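Local coordinates for protein NDP-N-acetyl-D-galactosaminuronic acid dehydrogenase (Methanosarcina mazei Go1, PDB 3G79) that probably oxidises UDP-N-acetyl-D-mannosamine to its uronic acid form, using two molecules of NAD+ for each sugar nucleotide, at residues T268-L273 / I278-L283; Q245-N250 / V323-V328; I21-M26 / V35-A40. One frame throughout, in Å; residues are numbered along the deposited sequence.

Contact 1 of 3, residues T268-L273 / I278-L283; sequences TGVDSL and ITRAVL
Val270 and Val282 meet methyl to methyl, with Val270 CG1 only 3.4 Å from Val282 CG2, and this close apolar touch brings a loop back against the helix it has just left. Val270 CG1 is anti to the backbone N (chi1 167°), which turns this branch toward both Val282 and Arg280, whose CB lies 4.0 Å from the same methyl. Farther along, Leu273 and Ile278 make a looser apolar contact, Leu273 CB to Ile278 CG2 being 4.3 Å.

The second kind of contact is between a methyl and a flat cation. Leu273 CD1 stands over the centre of one face of the Arg280 guanidinium, 4.1 Å from CZ. That plane is steadied from within its own segment: Arg280 NE and NH2 both donate to Ile278 O, a side-on grip on one oxygen from the same face of its carbonyl plane, with NH2 to O at 2.9 Å. Replacing Arg280 by an alanine would probably leave Ile278 O without this pair of donors and Leu273 CD1 without the flat surface it rests on.

No hydrogen bond crosses between the segments; the backbones meet in one CA-H...O contact, Thr279 CA to Leu273 O at 3.5 Å.

The loop runs between helix 263-271 and helix 293-305 in the central domain. Arg267, on the former helix, hydrogen-bonds through its guanidinium to Val282 O and Leu283 O, Val282 packs on Ile249 of helix 228-258, and Arg280 NH1 reaches Glu238 O of the second subunit.

Contact 2 of 3, residues Q245-N250 / V323-V328; sequences QIAAIN and VLARKV
Asn250 N donates to Ile246 O at 3.1 Å, an ordinary helical bond that holds in place a residue whose CB lies 4.2 Å from Val328 CG1 on the facing helix. The amide of Asn250 is engaged at both ends: OD1 accepts from Gly286 N, and ND2 donates to Asn329 OD1, on the same helix as Val328.

No hydrogen bond passes between 245-250 and 323-328 themselves, so close fit does the work. Ala247 is the knuckle of it, pointing its CB at the other backbone and resting 3.6 Å from Ala325 O. The two alanine methyls are 3.8 Å apart, CB to CB. Such small side chains allow the helix axes to approach to 8.5 Å while crossing at 53°.

This is helix-helix packing through alanines in the helical centre of a UDP-glucose/GDP-mannose dehydrogenase, where helix 228-258 belongs to the central domain and helix 321-345 leads on toward the parallel sheet of the UDP-binding domain.

Val328, one turn on from Ala325, supplies the second touch on Ala247. Its CG1, anti to the backbone N (chi1 168°), is turned onto that residue, 3.4 Å from Ala247 O and 3.9 Å from Ala247 CB. Beyond it the second subunit takes part: Val328 packs on Tyr314 of that chain, and Ala248 O is hydrogen-bonded to Tyr322 OH of the second subunit.

Contact 3 of 3, residues I21-M26 / V35-A40; sequences IGVLGM and VLFADA
Strand 20-24 runs extended against helix 30-39, with the CA atoms of Ile21 and Phe37 7.7 Å apart, so that Ile21 and Val23, alternate residues of the strand, both present their side chains to the helix. This is the opening beta-alpha pair of a beta-alpha-beta crossover, completed by strand 45-49, in the Rossmann-type NAD-binding domain. The turn that follows the strand carries Gly25, whose backbone angles (phi 112°, psi 79°) would press any CB against the carbonyl oxygen of Leu24. Gly25, Gly27 and Gly30 fit the GxGxxG pattern, consistent with the dinucleotide-binding loop of this family.

Between strand and helix, the contact rests on one aromatic ring. Phe37 points from the helix to the sheet, its CG anti to the carbonyl carbon (chi1 -74°), and its side chain crosses those of Ile21 and Val23 at about a right angle. Ile21 takes hold of it with two branches: CG2 comes obliquely to 3.7 Å from Phe37 CD2, while CD1 reaches 4.1 Å from Phe37 CG, so both branches of the isoleucine touch the ring.

Val46, on strand 45-49, touches both Ile21 and Phe37, and Val217 adds to the packing on the ring. The strand itself is held between two parallel neighbours by backbone hydrogen bonds, Ile21 and Val23 pairing with Leu47 on one neighbour and Gly22 with Ala104 and Thr106 on the other side.

Val23 meets the ring in a different way from Ile21: its CG2 sits at the edge, near the plane of the ring, 4.0 Å from both Phe37 CD2 and CE2.

In the fold
Contact 3 comes first along the chain, in the NAD-binding domain, and its centre lies about 42 Å from that of contact 1 and about 40 Å from that of contact 2. These two are neighbours, centres about 17 Å apart, and both touch the second subunit. In sequence, contact 1 falls between the two halves of contact 2, and they meet in space where Val282 and Leu283 pack on helix 228-258. Helices 228-258 and 263-271 follow each other in the chain. The arrangement thus separates a strand-helix contact in the NAD-binding domain from a helical region that takes part in the contact between subunits.

Contact 1 of 3, residues T268-L273 / I278-L283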
loop_
_atom_site.group_PDB
_atom_site.type_symbol
_atom_site.label_atom_id
_atom_site.label_comp_id
_atom_site.label_asym_id
_atom_site.label_seq_id
_atom_site.Cartn_x
_atom_site.Cartn_y
_atom_site.Cartn_z
ATOM N N THR A 268 -4.301 -13.801 -2.506
ATOM C CA THR A 268 -5.759 -13.872 -2.269
ATOM C C THR A 268 -6.117 -13.910 -0.766
ATOM O O THR A 268 -7.014 -13.182 -0.319
ATOM C CB THR A 268 -6.594 -14.843 -3.207
ATOM O OG1 THR A 268 -7.506 -15.655 -2.446
ATOM C CG2 THR A 268 -5.755 -15.704 -4.067
ATOM N N GLY A 269 -5.378 -14.687 0.015
ATOM C CA GLY A 269 -5.483 -14.603 1.468
ATOM C C GLY A 269 -5.414 -13.174 1.974
ATOM O O GLY A 269 -6.379 -12.701 2.576
ATOM N N VAL A 270 -4.306 -12.467 1.697
ATOM C CA VAL A 270 -4.144 -11.081 2.150
ATOM C C VAL A 270 -5.314 -10.174 1.718
ATOM O O VAL A 270 -5.857 -9.382 2.500
ATOM C CB VAL A 270 -2.854 -10.437 1.586
ATOM C CG1 VAL A 270 -2.876 -8.954 1.792
ATOM C CG2 VAL A 270 -1.614 -10.983 2.227
ATOM N N ASP A 271 -5.676 -10.294 0.450
ATOM C CA ASP A 271 -6.655 -9.457 -0.196
ATOM C C ASP A 271 -8.056 -9.673 0.354
ATOM O O ASP A 271 -8.977 -8.936 0.013
ATOM C CB ASP A 271 -6.579 -9.734 -1.695
ATOM C CG ASP A 271 -7.567 -8.940 -2.488
ATOM O OD1 ASP A 271 -7.312 -7.737 -2.674
ATOM O OD2 ASP A 271 -8.585 -9.528 -2.934
ATOM N N SER A 272 -8.222 -10.655 1.228
ATOM C CA SER A 272 -9.537 -10.894 1.828
ATOM C C SER A 272 -9.820 -9.954 2.981
ATOM O O SER A 272 -10.836 -10.105 3.671
ATOM C CB SER A 272 -9.670 -12.318 2.340
ATOM O OG SER A 272 -9.230 -12.405 3.676
ATOM N N LEU A 273 -8.907 -9.023 3.232
ATOM C CA LEU A 273 -9.154 -7.950 4.190
ATOM C C LEU A 273 -9.669 -6.713 3.451
ATOM O O LEU A 273 -8.949 -6.104 2.634
ATOM C CB LEU A 273 -7.883 -7.640 4.960
ATOM C CG LEU A 273 -7.603 -8.722 5.990
ATOM C CD1 LEU A 273 -6.111 -9.009 6.101
ATOM C CD2 LEU A 273 -8.196 -8.252 7.310
ATOM N N ILE A 278 -8.508 -0.243 5.737
ATOM C CA ILE A 278 -8.147 -1.624 6.093
ATOM C C ILE A 278 -7.427 -2.360 4.930
ATOM O O ILE A 278 -6.341 -2.927 5.145
ATOM C CB ILE A 278 -9.380 -2.410 6.652
ATOM C CG1 ILE A 278 -9.289 -2.623 8.178
ATOM C CG2 ILE A 278 -9.451 -3.791 6.064
ATOM C CD1 ILE A 278 -9.601 -1.441 9.071
ATOM N N THR A 279 -8.002 -2.329 3.718
ATOM C CA THR A 279 -7.389 -2.990 2.546
ATOM C C THR A 279 -5.885 -2.793 2.509
ATOM O O THR A 279 -5.382 -1.705 2.797
ATOM C CB THR A 279 -7.851 -2.450 1.114
ATOM O OG1 THR A 279 -8.908 -1.476 1.203
ATOM C CG2 THR A 279 -8.203 -3.602 0.167
ATOM N N ARG A 280 -5.178 -3.840 2.120
ATOM C CA ARG A 280 -3.767 -3.735 1.825
ATOM C C ARG A 280 -3.590 -3.420 0.354
ATOM O O ARG A 280 -2.487 -3.179 -0.102
ATOM C CB ARG A 280 -3.047 -5.024 2.209
ATOM C CG ARG A 280 -2.469 -4.958 3.609
ATOM C CD ARG A 280 -3.089 -5.926 4.606
ATOM N NE ARG A 280 -4.173 -5.316 5.326
ATOM C CZ ARG A 280 -4.356 -5.349 6.653
ATOM N NH1 ARG A 280 -3.514 -5.968 7.441
ATOM N NH2 ARG A 280 -5.409 -4.725 7.179
ATOM N N ALA A 281 -4.708 -3.414 -0.376
ATOM C CA ALA A 281 -4.761 -3.051 -1.801
ATOM C C ALA A 281 -3.629 -3.664 -2.629
ATOM O O ALA A 281 -2.937 -2.975 -3.348
ATOM C CB ALA A 281 -4.804 -1.540 -1.958
ATOM N N VAL A 282 -3.498 -4.978 -2.519
ATOM C CA VAL A 282 -2.390 -5.770 -3.082
ATOM C C VAL A 282 -2.455 -5.934 -4.607
ATOM O O VAL A 282 -3.401 -6.527 -5.159
ATOM C CB VAL A 282 -2.341 -7.186 -2.459
ATOM C CG1 VAL A 282 -1.089 -7.927 -2.877
ATOM C CG2 VAL A 282 -2.373 -7.104 -0.978
ATOM N N LEU A 283 -1.408 -5.454 -5.267
ATOM C CA LEU A 283 -1.304 -5.568 -6.712
ATOM C C LEU A 283 -0.770 -6.955 -7.121
ATOM O O LEU A 283 -0.890 -7.940 -6.375
ATOM C CB LEU A 283 -0.424 -4.426 -7.250
ATOM C CG LEU A 283 -0.943 -2.997 -6.913
ATOM C CD1 LEU A 283 -0.019 -1.859 -7.362
ATOM C CD2 LEU A 283 -2.367 -2.782 -7.490
#

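Contact 2 of 3, residues Q245-N250 / V323-V328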
loop_
_atom_site.group_PDB
_atom_site.type_symbol
_atom_site.label_atom_id
_atom_site.label_comp_id
_atom_site.label_asym_id
_atom_site.label_seq_id
_atom_site.Cartn_x
_atom_site.Cartn_y
_atom_site.Cartn_z
ATOM N N GLN A 245 3.897 -0.307 -4.064
ATOM C CA GLN A 245 3.010 -1.476 -3.895
ATOM C C GLN A 245 3.418 -2.620 -4.800
ATOM O O GLN A 245 3.222 -3.815 -4.484
ATOM C CB GLN A 245 1.480 -1.201 -3.916
ATOM C CG GLN A 245 0.969 -0.208 -4.890
ATOM C CD GLN A 245 -0.455 0.391 -4.596
ATOM O OE1 GLN A 245 -0.707 1.564 -4.958
ATOM N NE2 GLN A 245 -1.361 -0.394 -3.977
ATOM N N ILE A 246 4.042 -2.261 -5.916
ATOM C CA ILE A 246 4.446 -3.257 -6.875
ATOM C C ILE A 246 5.711 -3.904 -6.372
ATOM O O ILE A 246 5.917 -5.105 -6.510
ATOM C CB ILE A 246 4.672 -2.630 -8.237
ATOM C CG1 ILE A 246 3.333 -2.391 -8.940
ATOM C CG2 ILE A 246 5.645 -3.517 -9.134
ATOM C CD1 ILE A 246 3.487 -1.418 -10.146
ATOM N N ALA A 247 6.592 -3.108 -5.811
ATOM C CA ALA A 247 7.809 -3.678 -5.343
ATOM C C ALA A 247 7.485 -4.595 -4.165
ATOM O O ALA A 247 8.093 -5.660 -4.065
ATOM C CB ALA A 247 8.832 -2.622 -4.994
ATOM N N ALA A 248 6.475 -4.223 -3.366
ATOM C CA ALA A 248 5.945 -5.079 -2.272
ATOM C C ALA A 248 5.566 -6.490 -2.651
ATOM O O ALA A 248 6.038 -7.424 -1.959
ATOM C CB ALA A 248 4.756 -4.431 -1.545
ATOM N N ILE A 249 4.704 -6.678 -3.672
ATOM C CA ILE A 249 4.306 -8.055 -3.969
ATOM C C ILE A 249 5.446 -8.755 -4.683
ATOM O O ILE A 249 5.632 -9.957 -4.483
ATOM C CB ILE A 249 3.048 -8.296 -4.886
ATOM C CG1 ILE A 249 2.516 -7.018 -5.431
ATOM C CG2 ILE A 249 2.017 -9.365 -4.295
ATOM C CD1 ILE A 249 3.328 -6.594 -6.601
ATOM N N ASN A 250 6.148 -8.015 -5.550
ATOM C CA ASN A 250 7.241 -8.585 -6.309
ATOM C C ASN A 250 8.153 -9.215 -5.300
ATOM O O ASN A 250 8.564 -10.346 -5.459
ATOM C CB ASN A 250 7.990 -7.518 -7.129
ATOM C CG ASN A 250 7.333 -7.258 -8.474
ATOM O OD1 ASN A 250 6.544 -8.073 -8.964
ATOM N ND2 ASN A 250 7.672 -6.133 -9.100
ATOM N N VAL A 323 13.441 4.522 -2.795
ATOM C CA VAL A 323 14.661 4.255 -3.572
ATOM C C VAL A 323 14.849 2.740 -3.673
ATOM O O VAL A 323 15.191 2.218 -4.739
ATOM C CB VAL A 323 15.869 4.968 -2.941
ATOM C CG1 VAL A 323 17.238 4.435 -3.500
ATOM C CG2 VAL A 323 15.742 6.485 -3.117
ATOM N N LEU A 324 14.534 2.029 -2.585
ATOM C CA LEU A 324 14.680 0.606 -2.570
ATOM C C LEU A 324 13.495 -0.117 -3.174
ATOM O O LEU A 324 13.626 -1.252 -3.651
ATOM C CB LEU A 324 15.112 0.132 -1.191
ATOM C CG LEU A 324 14.353 -0.969 -0.473
ATOM C CD1 LEU A 324 15.273 -2.024 0.167
ATOM C CD2 LEU A 324 13.569 -0.230 0.567
ATOM N N ALA A 325 12.359 0.550 -3.274
ATOM C CA ALA A 325 11.331 0.059 -4.220
ATOM C C ALA A 325 11.815 0.056 -5.688
ATOM O O ALA A 325 11.595 -0.917 -6.436
ATOM C CB ALA A 325 10.078 0.858 -4.111
ATOM N N ARG A 326 12.452 1.145 -6.109
ATOM C CA ARG A 326 12.984 1.205 -7.478
ATOM C C ARG A 326 13.946 0.037 -7.763
ATOM O O ARG A 326 13.983 -0.484 -8.880
ATOM C CB ARG A 326 13.667 2.556 -7.759
ATOM C CG ARG A 326 12.714 3.755 -7.988
ATOM C CD ARG A 326 11.605 3.465 -9.023
ATOM N NE ARG A 326 12.134 2.715 -10.151
ATOM C CZ ARG A 326 11.483 1.784 -10.818
ATOM N NH1 ARG A 326 10.216 1.447 -10.543
ATOM N NH2 ARG A 326 12.097 1.199 -11.810
ATOM N N LYS A 327 14.691 -0.411 -6.754
ATOM C CA LYS A 327 15.680 -1.458 -7.019
ATOM C C LYS A 327 15.065 -2.860 -7.085
ATOM O O LYS A 327 15.547 -3.719 -7.850
ATOM C CB LYS A 327 16.802 -1.429 -6.006
ATOM C CG LYS A 327 17.746 -0.249 -6.104
ATOM C CD LYS A 327 18.609 -0.293 -4.822
ATOM C CE LYS A 327 19.574 0.878 -4.667
ATOM N NZ LYS A 327 19.945 0.917 -3.240
ATOM N N VAL A 328 14.033 -3.101 -6.268
ATOM C CA VAL A 328 13.304 -4.372 -6.285
ATOM C C VAL A 328 12.733 -4.500 -7.706
ATOM O O VAL A 328 13.108 -5.404 -8.473
ATOM C CB VAL A 328 12.245 -4.442 -5.153
ATOM C CG1 VAL A 328 11.288 -5.595 -5.327
ATOM C CG2 VAL A 328 12.923 -4.586 -3.824
#

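Contact 3 of 3, residues I21-M26 / V35-A40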
loop_
_atom_site.group_PDB
_atom_site.type_symbol
_atom_site.label_atom_id
_atom_site.label_comp_id
_atom_site.label_asym_id
_atom_site.label_seq_id
_atom_site.Cartn_x
_atom_site.Cartn_y
_atom_site.Cartn_z
ATOM N N ILE A 21 -10.322 34.138 -20.052
ATOM C CA ILE A 21 -9.372 33.086 -19.763
ATOM C C ILE A 21 -8.538 32.842 -21.012
ATOM O O ILE A 21 -9.010 33.016 -22.101
ATOM C CB ILE A 21 -10.143 31.793 -19.353
ATOM C CG1 ILE A 21 -10.872 32.050 -18.030
ATOM C CG2 ILE A 21 -9.215 30.578 -19.249
ATOM C CD1 ILE A 21 -11.789 30.908 -17.606
ATOM N N GLY A 22 -7.302 32.426 -20.851
ATOM C CA GLY A 22 -6.466 32.139 -22.006
ATOM C C GLY A 22 -5.894 30.764 -21.796
ATOM O O GLY A 22 -5.613 30.383 -20.660
ATOM N N VAL A 23 -5.793 29.984 -22.869
ATOM C CA VAL A 23 -5.009 28.737 -22.781
ATOM C C VAL A 23 -3.868 28.736 -23.784
ATOM O O VAL A 23 -4.064 29.087 -24.960
ATOM C CB VAL A 23 -5.886 27.511 -22.933
ATOM C CG1 VAL A 23 -5.070 26.277 -22.821
ATOM C CG2 VAL A 23 -6.961 27.515 -21.844
ATOM N N LEU A 24 -2.676 28.419 -23.301
ATOM C CA LEU A 24 -1.516 28.269 -24.162
ATOM C C LEU A 24 -1.229 26.794 -24.308
ATOM O O LEU A 24 -1.107 26.077 -23.289
ATOM C CB LEU A 24 -0.280 28.928 -23.554
ATOM C CG LEU A 24 0.041 30.397 -23.773
ATOM C CD1 LEU A 24 -0.689 31.225 -22.784
ATOM C CD2 LEU A 24 1.519 30.599 -23.614
ATOM N N GLY A 25 -1.094 26.339 -25.556
ATOM C CA GLY A 25 -0.815 24.915 -25.802
ATOM C C GLY A 25 -2.007 24.240 -26.460
ATOM O O GLY A 25 -2.812 23.526 -25.795
ATOM N N MET A 26 -2.132 24.459 -27.772
ATOM C CA MET A 26 -3.242 23.859 -28.487
ATOM C C MET A 26 -2.986 22.367 -28.841
ATOM O O MET A 26 -2.936 21.978 -30.007
ATOM C CB MET A 26 -3.668 24.734 -29.666
ATOM C CG MET A 26 -4.299 26.079 -29.242
ATOM S SD MET A 26 -5.726 26.015 -28.089
ATOM C CE MET A 26 -6.970 26.460 -29.155
ATOM N N VAL A 35 -11.659 24.585 -24.140
ATOM C CA VAL A 35 -12.947 24.556 -24.789
ATOM C C VAL A 35 -14.023 24.218 -23.754
ATOM O O VAL A 35 -15.183 24.626 -23.890
ATOM C CB VAL A 35 -12.821 23.648 -26.031
ATOM C CG1 VAL A 35 -13.963 22.741 -26.202
ATOM C CG2 VAL A 35 -12.489 24.494 -27.280
ATOM N N LEU A 36 -13.602 23.550 -22.674
ATOM C CA LEU A 36 -14.456 23.325 -21.531
ATOM C C LEU A 36 -14.700 24.648 -20.784
ATOM O O LEU A 36 -15.852 24.967 -20.436
ATOM C CB LEU A 36 -13.812 22.289 -20.608
ATOM C CG LEU A 36 -14.258 20.827 -20.514
ATOM C CD1 LEU A 36 -15.318 20.445 -21.502
ATOM C CD2 LEU A 36 -13.065 19.913 -20.650
ATOM N N PHE A 37 -13.630 25.421 -20.570
ATOM C CA PHE A 37 -13.750 26.753 -19.979
ATOM C C PHE A 37 -14.746 27.595 -20.780
ATOM O O PHE A 37 -15.609 28.239 -20.199
ATOM C CB PHE A 37 -12.417 27.505 -20.010
ATOM C CG PHE A 37 -11.383 27.028 -19.020
ATOM C CD1 PHE A 37 -11.726 26.727 -17.695
ATOM C CD2 PHE A 37 -10.031 26.960 -19.408
ATOM C CE1 PHE A 37 -10.734 26.309 -16.784
ATOM C CE2 PHE A 37 -9.037 26.564 -18.513
ATOM C CZ PHE A 37 -9.389 26.215 -17.197
ATOM N N ALA A 38 -14.634 27.585 -22.112
ATOM C CA ALA A 38 -15.455 28.470 -22.922
ATOM C C ALA A 38 -16.953 28.060 -22.892
ATOM O O ALA A 38 -17.843 28.897 -23.025
ATOM C CB ALA A 38 -14.895 28.593 -24.377
ATOM N N ASP A 39 -17.221 26.774 -22.667
ATOM C CA ASP A 39 -18.607 26.288 -22.566
ATOM C C ASP A 39 -19.239 26.605 -21.204
ATOM O O ASP A 39 -20.441 26.567 -21.066
ATOM C CB ASP A 39 -18.685 24.764 -22.826
ATOM C CG ASP A 39 -20.118 24.282 -23.004
ATOM O OD1 ASP A 39 -20.489 23.248 -22.370
ATOM O OD2 ASP A 39 -20.881 24.964 -23.757
ATOM N N ALA A 40 -18.425 26.895 -20.190
ATOM C CA ALA A 40 -18.974 27.147 -18.890
ATOM C C ALA A 40 -19.696 28.477 -18.949
ATOM O O ALA A 40 -19.079 29.487 -19.229
ATOM C CB ALA A 40 -17.871 27.154 -17.838
#